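Local coordinates for photosystem II assembly protein Ycf48 (PDB 5OJ5) that probably assists the early assembly of photosystem II and the replacement of photodamaged D1, as a seven-bladed beta-propeller that binds the C-terminal extension of D1, at residues P312-K317 with L329-I334; F272-Y277 with Y316-F321; S204-W209 with E217-T222. All coordinates share one frame; numbering follows the deposited sequence.

Contact 1. Residues P312-K317 with L329-I334; sequences PSNFYK and LGQKGI
Pro312 opens the crossing over the turn at Gln331-Ile334 with its carbonyl O, which lies 3.9 Å from Lys332 CE, a loose contact of an exposed lysine. Ser313 is gripped far more closely. Its OG, anti to the backbone N (chi1 -174°), accepts from Gln331 N at 2.7 Å and donates to Asn314 O at 2.7 Å. A small hydroxyl suits this buried place because it can press against CA of Gly330, which carries no side chain to meet it, while Ser313 CB packs on Ile334 CD1. Asn314 is held by its backbone: N donates to Gln331 OE1 at 2.7 Å in a nearly straight bond (174°), the donor tilted somewhat from the carbonyl plane. The two side-chain amide planes are almost parallel, 6° apart, and Asn314 OD1 takes its own bond from Ala289 N.

Both segments belong to one propeller blade: 312-317 leads into its innermost strand 317-320, and the type I' turn joins strands 325-329 and 334-338. The N-terminal strand 47-51 completes this sheet, the Velcro closure of a beta-propeller.

Phe315 CB points away from the other segment, and the side chain packs on Val308 and Leu336; only the edge of its ring approaches Gly330 CA. At Tyr316, N donates to Leu329 O at 2.9 Å. In the conformer given, Tyr316 OH accepts from Asn314 ND2 at 3.1 Å. Lys317 O receives Leu329 N at 2.9 Å. Its aliphatic chain runs alongside Leu329 in the same direction, Lys317 CB sitting 3.8 Å from Leu329 CD1, whereas its NZ leads away.

Contact 2. Residues F272-Y277 with Y316-F321; sequences FLDLAY and YKILFF
Asp274 and Ile318 make the one direct hydrogen bond between these strands: Ile318 N donates to Asp274 OD2 at 2.8 Å, almost straight (172°), and OD2 receives it on its anti lone pair, away from the other carboxylate oxygen. Asp274 CG stands anti to the backbone N (chi1 -159°). An acid suits this place, its oxygen serving as acceptor for the backbone N-H of the adjoining strand. The same oxygen takes a second donor, a water 2.7 Å from Asp274 OD2, and in the conformer given this water also accepts from Lys317 NZ at 3.0 Å. The charged atoms themselves lie apart, so lysine and acid may be linked through solvent, and their opposite charges probably favour each other.

Strands 272-277 and 317-320 run nearly parallel, 13° apart, with axes 6.1 Å from each other. Each is the innermost strand of its blade, so the contact joins the inner edges of adjoining blades near the middle of the propeller. A classic bulge opposite Ala286 lets Leu273 and Asp274, though consecutive, both turn toward the other segment.

Apolar contacts flank the polar pair. Leu273 CD1 rests 3.9 Å from Tyr316 CD1, the two side chains lying side by side and pointing the same way. Past Asp274, Ala276 CB meets Ile318 CG2 at 3.7 Å and Phe320 CD2 at 4.1 Å; the small methyl lets the branched isoleucine come close to the strand. Ile318 also reaches Ala286 on the second strand of the neighbouring blade.

Backbone carbonyls make the remaining contacts. Ile318 CD1 lies against Asp274 O, Phe320 CD2 is 3.5 Å from Tyr277 O, and Ala276 O approaches the Phe320 ring edge. Phe320 also touches Arg278.

Contact 3. Residues S204-W209 with E217-T222; sequences SFYSTW and EPHNRT
Tyr206 and His219 form the tight part of this hairpin. His219 CB stands over one face of the Tyr206 ring, 3.6 Å from its centroid, a CH-pi contact that leaves the imidazole slid aside; the ring planes lie 22° apart and barely overlap. Tyr206 CG takes the crowded position between backbone N and carbonyl carbon (chi1 69°). Beyond it, Thr208 OG1 and His219 NE2 share a hydrogen bond of 2.8 Å at the imidazole edge, in which either atom could be the donor. Backbone bonds in both directions tie Tyr206 to His219 and Thr208 to Glu217, as in hydrogen-bonded antiparallel pairs, with the non-hydrogen-bonded pair Ser207-Pro218 between them.

The rim and the ends are looser. Phe205 CB lies close to His219 O, but its ring only grazes Pro218, Phe205 CE1 to Pro218 CB 4.4 Å, and both residues are exposed. Glu217 reaches the water held by Thr208 OG1 through a weak bond. Where the strands part, Arg221 NH1 donates in the guanidinium plane to Ser204 O at 3.0 Å, and a water bridges that nitrogen to Ser204 OG; Arg221 NH2 is bound by Ser224 O. The whole hairpin belongs to the Arg-rich patch.

Strands 205-209 and 217-220 are the third and the outermost of their blade, 196-199 lying inside them. Tyr206 touches Val197 as well as Leu227 and Met230 of strand 227-232, and Trp209 packs against Leu177 and Val178 of strand 175-178, so the hairpin meets strands of its neighbours too.

Contacts 1 and 2 are continuous: they share Tyr316 and Lys317, and their centres are about 12 Å apart. Leu273 CD1 lies 3.4 Å from Phe315 O, so contact 2 packs directly on the lead-in segment 312-317 of contact 1. Together they run from the turn of the closing blade inward to the junction with its neighbour, the centre of contact 2 being about 6 Å from the centre of the chain. Contact 3 stands apart, at the outer edge of another blade, its centre about 21 Å from that of contact 2 and 28 Å from that of contact 1, with no atoms touching. It alone of the three lies in the Arg-rich patch.

Contact 1. Residues P312-K317 with L329-I334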
loop_
_atom_site.group_PDB
_atom_site.type_symbol
_atom_site.label_atom_id
_atom_site.label_comp_id
_atom_site.label_asym_id
_atom_site.label_seq_id
_atom_site.Cartn_x
_atom_site.Cartn_y
_atom_site.Cartn_z
ATOM N N PRO A 312 9.011 -18.422 1.005
ATOM C CA PRO A 312 9.784 -18.011 -0.201
ATOM C C PRO A 312 9.145 -16.840 -0.935
ATOM O O PRO A 312 8.568 -16.992 -2.023
ATOM C CB PRO A 312 9.765 -19.292 -1.049
ATOM C CG PRO A 312 8.470 -19.926 -0.724
ATOM C CD PRO A 312 8.255 -19.672 0.763
ATOM N N SER A 313 9.261 -15.648 -0.352
ATOM C CA SER A 313 8.597 -14.490 -0.923
ATOM C C SER A 313 9.250 -13.212 -0.409
ATOM O O SER A 313 9.676 -13.130 0.760
ATOM C CB SER A 313 7.123 -14.506 -0.519
ATOM O OG SER A 313 6.384 -13.485 -1.160
ATOM N N ASN A 314 9.280 -12.201 -1.285
ATOM C CA ASN A 314 9.402 -10.826 -0.834
ATOM C C ASN A 314 8.084 -10.409 -0.193
ATOM O O ASN A 314 6.998 -10.868 -0.582
ATOM C CB ASN A 314 9.690 -9.901 -2.011
ATOM C CG ASN A 314 10.947 -10.275 -2.759
ATOM O OD1 ASN A 314 11.913 -10.766 -2.176
ATOM N ND2 ASN A 314 10.960 -9.982 -4.053
ATOM N N PHE A 315 8.147 -9.520 0.771
ATOM C CA PHE A 315 6.962 -9.015 1.449
ATOM C C PHE A 315 6.840 -7.532 1.087
ATOM O O PHE A 315 7.614 -6.691 1.556
ATOM C CB PHE A 315 7.060 -9.242 2.943
ATOM C CG PHE A 315 7.058 -10.663 3.315
ATOM C CD1 PHE A 315 6.126 -11.550 2.795
ATOM C CD2 PHE A 315 8.002 -11.100 4.258
ATOM C CE1 PHE A 315 6.155 -12.908 3.188
ATOM C CE2 PHE A 315 8.024 -12.393 4.664
ATOM C CZ PHE A 315 7.111 -13.300 4.129
ATOM N N TYR A 316 5.910 -7.220 0.187
ATOM C CA TYR A 316 5.822 -5.948 -0.561
ATOM C C TYR A 316 5.023 -4.883 0.132
ATOM O O TYR A 316 5.267 -3.701 -0.109
ATOM C CB TYR A 316 5.108 -6.100 -1.932
ATOM C CG TYR A 316 5.932 -6.902 -2.878
ATOM C CD1 TYR A 316 7.030 -6.345 -3.541
ATOM C CD2 TYR A 316 5.683 -8.254 -3.040
ATOM C CE1 TYR A 316 7.814 -7.115 -4.413
ATOM C CE2 TYR A 316 6.448 -9.018 -3.863
ATOM C CZ TYR A 316 7.515 -8.454 -4.548
ATOM O OH TYR A 316 8.275 -9.249 -5.375
ATOM N N LYS A 317 3.989 -5.278 0.873
ATOM C CA LYS A 317 2.973 -4.332 1.335
ATOM C C LYS A 317 2.436 -4.844 2.655
ATOM O O LYS A 317 2.106 -6.018 2.735
ATOM C CB LYS A 317 1.826 -4.232 0.304
ATOM C CG LYS A 317 0.938 -2.991 0.443
ATOM C CD LYS A 317 0.267 -2.655 -0.918
ATOM C CE LYS A 317 -0.795 -1.594 -0.801
ATOM N NZ LYS A 317 -0.310 -0.326 -0.187
ATOM N N LEU A 329 1.233 -8.609 1.847
ATOM C CA LEU A 329 1.200 -9.122 0.477
ATOM C C LEU A 329 2.579 -9.648 0.069
ATOM O O LEU A 329 3.574 -8.911 0.126
ATOM C CB LEU A 329 0.708 -8.048 -0.498
ATOM C CG LEU A 329 -0.569 -7.304 -0.130
ATOM C CD1 LEU A 329 -0.962 -6.357 -1.227
ATOM C CD2 LEU A 329 -1.751 -8.175 0.174
ATOM N N GLY A 330 2.638 -10.927 -0.254
ATOM C CA GLY A 330 3.800 -11.572 -0.811
ATOM C C GLY A 330 3.690 -11.734 -2.308
ATOM O O GLY A 330 2.843 -11.121 -2.956
ATOM N N GLN A 331 4.483 -12.634 -2.858
ATOM C CA GLN A 331 4.476 -12.927 -4.292
ATOM C C GLN A 331 3.644 -14.164 -4.537
ATOM O O GLN A 331 3.438 -14.975 -3.641
ATOM C CB GLN A 331 5.896 -13.206 -4.778
ATOM C CG GLN A 331 6.850 -12.095 -4.557
ATOM C CD GLN A 331 8.262 -12.498 -4.816
ATOM O OE1 GLN A 331 8.982 -12.858 -3.910
ATOM N NE2 GLN A 331 8.672 -12.472 -6.087
ATOM N N LYS A 332 3.166 -14.307 -5.767
ATOM C CA LYS A 332 2.629 -15.580 -6.208
ATOM C C LYS A 332 1.474 -16.059 -5.343
ATOM O O LYS A 332 1.341 -17.250 -5.041
ATOM C CB LYS A 332 3.719 -16.646 -6.323
ATOM C CG LYS A 332 4.135 -17.481 -5.079
ATOM C CD LYS A 332 5.373 -18.362 -5.255
ATOM C CE LYS A 332 5.730 -18.849 -3.900
ATOM N NZ LYS A 332 5.628 -20.282 -4.086
ATOM N N GLY A 333 0.616 -15.141 -4.936
ATOM C CA GLY A 333 -0.551 -15.510 -4.163
ATOM C C GLY A 333 -0.337 -15.726 -2.687
ATOM O O GLY A 333 -1.274 -16.139 -1.989
ATOM N N ILE A 334 0.850 -15.461 -2.188
ATOM C CA ILE A 334 1.121 -15.604 -0.767
ATOM C C ILE A 334 0.626 -14.370 -0.025
ATOM O O ILE A 334 0.863 -13.220 -0.443
ATOM C CB ILE A 334 2.622 -15.797 -0.542
ATOM C CG1 ILE A 334 3.051 -17.163 -1.140
ATOM C CG2 ILE A 334 2.973 -15.660 0.965
ATOM C CD1 ILE A 334 4.527 -17.369 -1.197
#

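Contact 2. Residues F272-Y277 with Y316-F321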
loop_
_atom_site.group_PDB
_atom_site.type_symbol
_atom_site.label_atom_id
_atom_site.label_comp_id
_atom_site.label_asym_id
_atom_site.label_seq_id
_atom_site.Cartn_x
_atom_site.Cartn_y
_atom_site.Cartn_z
ATOM N N PHE A 272 14.348 -3.185 2.200
ATOM C CA PHE A 272 12.997 -3.133 2.724
ATOM C C PHE A 272 12.052 -2.553 1.686
ATOM O O PHE A 272 12.443 -1.770 0.820
ATOM C CB PHE A 272 12.910 -2.331 4.032
ATOM C CG PHE A 272 13.760 -2.938 5.085
ATOM C CD1 PHE A 272 14.906 -2.279 5.576
ATOM C CD2 PHE A 272 13.466 -4.192 5.563
ATOM C CE1 PHE A 272 15.719 -2.860 6.569
ATOM C CE2 PHE A 272 14.279 -4.798 6.554
ATOM C CZ PHE A 272 15.396 -4.122 7.031
ATOM N N LEU A 273 10.774 -2.908 1.816
ATOM C CA LEU A 273 9.760 -2.584 0.826
ATOM C C LEU A 273 8.631 -1.771 1.411
ATOM O O LEU A 273 8.072 -0.942 0.708
ATOM C CB LEU A 273 9.251 -3.872 0.192
ATOM C CG LEU A 273 10.337 -4.642 -0.577
ATOM C CD1 LEU A 273 9.929 -6.061 -0.875
ATOM C CD2 LEU A 273 10.702 -3.888 -1.837
ATOM N N ASP A 274 8.215 -2.026 2.663
ATOM C CA ASP A 274 7.106 -1.289 3.250
ATOM C C ASP A 274 7.261 -1.248 4.758
ATOM O O ASP A 274 7.950 -2.087 5.360
ATOM C CB ASP A 274 5.756 -1.922 2.883
ATOM C CG ASP A 274 4.598 -0.968 3.029
ATOM O OD1 ASP A 274 4.832 0.267 3.048
ATOM O OD2 ASP A 274 3.445 -1.434 3.004
ATOM N N LEU A 275 6.611 -0.249 5.350
ATOM C CA LEU A 275 6.651 -0.003 6.786
ATOM C C LEU A 275 5.230 0.375 7.182
ATOM O O LEU A 275 4.607 1.214 6.507
ATOM C CB LEU A 275 7.624 1.161 7.066
ATOM C CG LEU A 275 7.871 1.529 8.525
ATOM C CD1 LEU A 275 9.206 2.229 8.643
ATOM C CD2 LEU A 275 6.810 2.442 9.062
ATOM N N ALA A 276 4.692 -0.230 8.231
ATOM C CA ALA A 276 3.363 0.141 8.685
ATOM C C ALA A 276 3.228 -0.041 10.174
ATOM O O ALA A 276 3.824 -0.947 10.762
ATOM C CB ALA A 276 2.274 -0.679 7.973
ATOM N N TYR A 277 2.403 0.797 10.781
ATOM C CA TYR A 277 2.145 0.774 12.209
ATOM C C TYR A 277 0.893 -0.036 12.523
ATOM O O TYR A 277 -0.175 0.206 11.954
ATOM C CB TYR A 277 1.951 2.189 12.751
ATOM C CG TYR A 277 3.196 3.039 12.772
ATOM C CD1 TYR A 277 3.792 3.369 13.980
ATOM C CD2 TYR A 277 3.786 3.519 11.584
ATOM C CE1 TYR A 277 4.929 4.158 14.007
ATOM C CE2 TYR A 277 4.942 4.295 11.628
ATOM C CZ TYR A 277 5.503 4.616 12.835
ATOM O OH TYR A 277 6.635 5.404 12.832
ATOM N N TYR A 316 5.910 -7.220 0.187
ATOM C CA TYR A 316 5.822 -5.948 -0.561
ATOM C C TYR A 316 5.023 -4.883 0.132
ATOM O O TYR A 316 5.267 -3.701 -0.109
ATOM C CB TYR A 316 5.108 -6.100 -1.932
ATOM C CG TYR A 316 5.932 -6.902 -2.878
ATOM C CD1 TYR A 316 7.030 -6.345 -3.541
ATOM C CD2 TYR A 316 5.683 -8.254 -3.040
ATOM C CE1 TYR A 316 7.814 -7.115 -4.413
ATOM C CE2 TYR A 316 6.448 -9.018 -3.863
ATOM C CZ TYR A 316 7.515 -8.454 -4.548
ATOM O OH TYR A 316 8.275 -9.249 -5.375
ATOM N N LYS A 317 3.989 -5.278 0.873
ATOM C CA LYS A 317 2.973 -4.332 1.335
ATOM C C LYS A 317 2.436 -4.844 2.655
ATOM O O LYS A 317 2.106 -6.018 2.735
ATOM C CB LYS A 317 1.826 -4.232 0.304
ATOM C CG LYS A 317 0.938 -2.991 0.443
ATOM C CD LYS A 317 0.267 -2.655 -0.918
ATOM C CE LYS A 317 -0.795 -1.594 -0.801
ATOM N NZ LYS A 317 -0.310 -0.326 -0.187
ATOM N N ILE A 318 2.318 -3.963 3.633
ATOM C CA ILE A 318 1.696 -4.278 4.913
ATOM C C ILE A 318 0.429 -3.440 5.030
ATOM O O ILE A 318 0.501 -2.217 4.925
ATOM C CB ILE A 318 2.627 -3.927 6.094
ATOM C CG1 ILE A 318 4.022 -4.575 5.971
ATOM C CG2 ILE A 318 1.915 -4.283 7.431
ATOM C CD1 ILE A 318 5.031 -3.845 6.872
ATOM N N LEU A 319 -0.703 -4.072 5.298
ATOM C CA LEU A 319 -1.987 -3.379 5.421
ATOM C C LEU A 319 -2.594 -3.740 6.766
ATOM O O LEU A 319 -3.016 -4.878 6.955
ATOM C CB LEU A 319 -2.924 -3.799 4.290
ATOM C CG LEU A 319 -2.477 -3.365 2.898
ATOM C CD1 LEU A 319 -3.411 -3.887 1.835
ATOM C CD2 LEU A 319 -2.457 -1.811 2.753
ATOM N N PHE A 320 -2.688 -2.785 7.669
ATOM C CA PHE A 320 -3.419 -2.974 8.922
ATOM C C PHE A 320 -4.766 -2.301 8.786
ATOM O O PHE A 320 -4.844 -1.131 8.413
ATOM C CB PHE A 320 -2.677 -2.396 10.121
ATOM C CG PHE A 320 -1.543 -3.285 10.579
ATOM C CD1 PHE A 320 -1.817 -4.482 11.190
ATOM C CD2 PHE A 320 -0.209 -2.894 10.392
ATOM C CE1 PHE A 320 -0.764 -5.306 11.610
ATOM C CE2 PHE A 320 0.814 -3.710 10.799
ATOM C CZ PHE A 320 0.534 -4.905 11.399
ATOM N N PHE A 321 -5.809 -3.031 9.073
ATOM C CA PHE A 321 -7.165 -2.500 9.101
ATOM C C PHE A 321 -7.620 -2.102 10.498
ATOM O O PHE A 321 -8.464 -1.215 10.636
ATOM C CB PHE A 321 -8.124 -3.511 8.456
ATOM C CG PHE A 321 -7.810 -3.708 7.020
ATOM C CD1 PHE A 321 -8.261 -2.770 6.088
ATOM C CD2 PHE A 321 -7.000 -4.737 6.580
ATOM C CE1 PHE A 321 -7.912 -2.860 4.763
ATOM C CE2 PHE A 321 -6.631 -4.826 5.215
ATOM C CZ PHE A 321 -7.106 -3.884 4.321
HETATM O O HOH W 1 1.117 -0.150 2.480
#

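Contact 3. Residues S204-W209 with E217-T222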
loop_
_atom_site.group_PDB
_atom_site.type_symbol
_atom_site.label_atom_id
_atom_site.label_comp_id
_atom_site.label_asym_id
_atom_site.label_seq_id
_atom_site.Cartn_x
_atom_site.Cartn_y
_atom_site.Cartn_z
ATOM N N SER A 204 15.540 9.864 -6.600
ATOM C CA SER A 204 16.397 11.023 -6.369
ATOM C C SER A 204 15.819 11.972 -5.348
ATOM O O SER A 204 16.568 12.636 -4.625
ATOM C CB SER A 204 16.631 11.771 -7.673
ATOM O OG SER A 204 17.507 11.053 -8.528
ATOM N N PHE A 205 14.473 12.094 -5.312
ATOM C CA PHE A 205 13.815 13.048 -4.435
ATOM C C PHE A 205 12.388 12.569 -4.172
ATOM O O PHE A 205 11.992 11.489 -4.613
ATOM C CB PHE A 205 14.011 14.480 -4.926
ATOM C CG PHE A 205 13.454 14.745 -6.290
ATOM C CD1 PHE A 205 12.088 14.975 -6.457
ATOM C CD2 PHE A 205 14.275 14.759 -7.425
ATOM C CE1 PHE A 205 11.560 15.244 -7.717
ATOM C CE2 PHE A 205 13.737 15.023 -8.680
ATOM C CZ PHE A 205 12.385 15.225 -8.820
ATOM N N TYR A 206 11.619 13.346 -3.404
ATOM C CA TYR A 206 10.227 13.020 -3.160
ATOM C C TYR A 206 9.414 14.280 -3.316
ATOM O O TYR A 206 9.948 15.387 -3.363
ATOM C CB TYR A 206 10.036 12.347 -1.800
ATOM C CG TYR A 206 10.263 13.220 -0.594
ATOM C CD1 TYR A 206 9.180 13.815 0.095
ATOM C CD2 TYR A 206 11.536 13.422 -0.064
ATOM C CE1 TYR A 206 9.377 14.588 1.217
ATOM C CE2 TYR A 206 11.726 14.210 1.076
ATOM C CZ TYR A 206 10.634 14.774 1.707
ATOM O OH TYR A 206 10.859 15.540 2.834
ATOM N N SER A 207 8.103 14.083 -3.377
ATOM C CA SER A 207 7.169 15.186 -3.525
ATOM C C SER A 207 6.004 14.985 -2.562
ATOM O O SER A 207 5.626 13.853 -2.253
ATOM C CB SER A 207 6.638 15.319 -4.935
ATOM O OG SER A 207 7.733 15.492 -5.843
ATOM N N THR A 208 5.419 16.089 -2.107
ATOM C CA THR A 208 4.234 16.052 -1.258
ATOM C C THR A 208 3.112 16.891 -1.854
ATOM O O THR A 208 3.352 17.859 -2.587
ATOM C CB THR A 208 4.541 16.520 0.175
ATOM O OG1 THR A 208 5.062 17.852 0.136
ATOM C CG2 THR A 208 5.542 15.612 0.886
ATOM N N TRP A 209 1.887 16.522 -1.498
ATOM C CA TRP A 209 0.723 17.311 -1.904
ATOM C C TRP A 209 -0.291 17.274 -0.792
ATOM O O TRP A 209 -0.491 16.242 -0.170
ATOM C CB TRP A 209 0.101 16.751 -3.192
ATOM C CG TRP A 209 -1.140 17.524 -3.599
ATOM C CD1 TRP A 209 -1.177 18.672 -4.302
ATOM C CD2 TRP A 209 -2.499 17.198 -3.256
ATOM N NE1 TRP A 209 -2.502 19.078 -4.454
ATOM C CE2 TRP A 209 -3.318 18.171 -3.840
ATOM C CE3 TRP A 209 -3.085 16.158 -2.541
ATOM C CZ2 TRP A 209 -4.718 18.146 -3.711
ATOM C CZ3 TRP A 209 -4.470 16.135 -2.417
ATOM C CH2 TRP A 209 -5.249 17.111 -3.010
ATOM N N GLU A 217 4.811 19.505 -4.360
ATOM C CA GLU A 217 5.987 20.231 -3.886
ATOM C C GLU A 217 7.162 19.274 -3.806
ATOM O O GLU A 217 7.094 18.310 -3.027
ATOM C CB GLU A 217 5.694 20.794 -2.494
ATOM C CG GLU A 217 6.854 21.519 -1.845
ATOM C CD GLU A 217 6.389 22.381 -0.684
ATOM O OE1 GLU A 217 7.099 23.348 -0.344
ATOM O OE2 GLU A 217 5.313 22.087 -0.099
ATOM N N PRO A 218 8.248 19.487 -4.564
ATOM C CA PRO A 218 9.409 18.589 -4.486
ATOM C C PRO A 218 10.267 18.914 -3.276
ATOM O O PRO A 218 10.345 20.061 -2.818
ATOM C CB PRO A 218 10.169 18.905 -5.782
ATOM C CG PRO A 218 9.844 20.343 -6.061
ATOM C CD PRO A 218 8.423 20.527 -5.594
ATOM N N HIS A 219 10.927 17.887 -2.779
ATOM C CA HIS A 219 11.829 17.968 -1.629
ATOM C C HIS A 219 13.061 17.120 -1.947
ATOM O O HIS A 219 12.929 15.980 -2.393
ATOM C CB HIS A 219 11.177 17.390 -0.376
ATOM C CG HIS A 219 9.895 18.031 -0.018
ATOM N ND1 HIS A 219 9.804 19.189 0.707
ATOM C CD2 HIS A 219 8.632 17.678 -0.341
ATOM C CE1 HIS A 219 8.521 19.501 0.847
ATOM N NE2 HIS A 219 7.794 18.575 0.243
ATOM N N ASN A 220 14.272 17.651 -1.785
ATOM C CA ASN A 220 15.422 16.774 -2.038
ATOM C C ASN A 220 15.515 15.690 -0.963
ATOM O O ASN A 220 15.076 15.850 0.183
ATOM C CB ASN A 220 16.764 17.526 -2.100
ATOM C CG ASN A 220 17.832 16.799 -2.965
ATOM O OD1 ASN A 220 17.620 15.681 -3.504
ATOM N ND2 ASN A 220 18.987 17.470 -3.135
ATOM N N ARG A 221 16.080 14.565 -1.350
ATOM C CA ARG A 221 16.370 13.477 -0.422
ATOM C C ARG A 221 17.466 13.921 0.550
ATOM O O ARG A 221 18.194 14.889 0.321
ATOM C CB ARG A 221 16.713 12.175 -1.154
ATOM C CG ARG A 221 18.106 12.116 -1.753
ATOM C CD ARG A 221 18.266 10.798 -2.420
ATOM N NE ARG A 221 19.632 10.538 -2.872
ATOM C CZ ARG A 221 20.146 10.969 -4.015
ATOM N NH1 ARG A 221 19.430 11.724 -4.839
ATOM N NH2 ARG A 221 21.411 10.665 -4.314
ATOM N N THR A 222 17.588 13.191 1.650
ATOM C CA THR A 222 18.470 13.574 2.727
ATOM C C THR A 222 19.514 12.506 3.000
ATOM O O THR A 222 20.249 12.591 4.009
ATOM C CB THR A 222 17.683 13.974 3.969
ATOM O OG1 THR A 222 16.760 12.934 4.276
ATOM C CG2 THR A 222 16.897 15.281 3.718
HETATM O O HOH W 2 19.896 12.352 -7.777
HETATM O O HOH W 3 2.983 19.598 0.230
#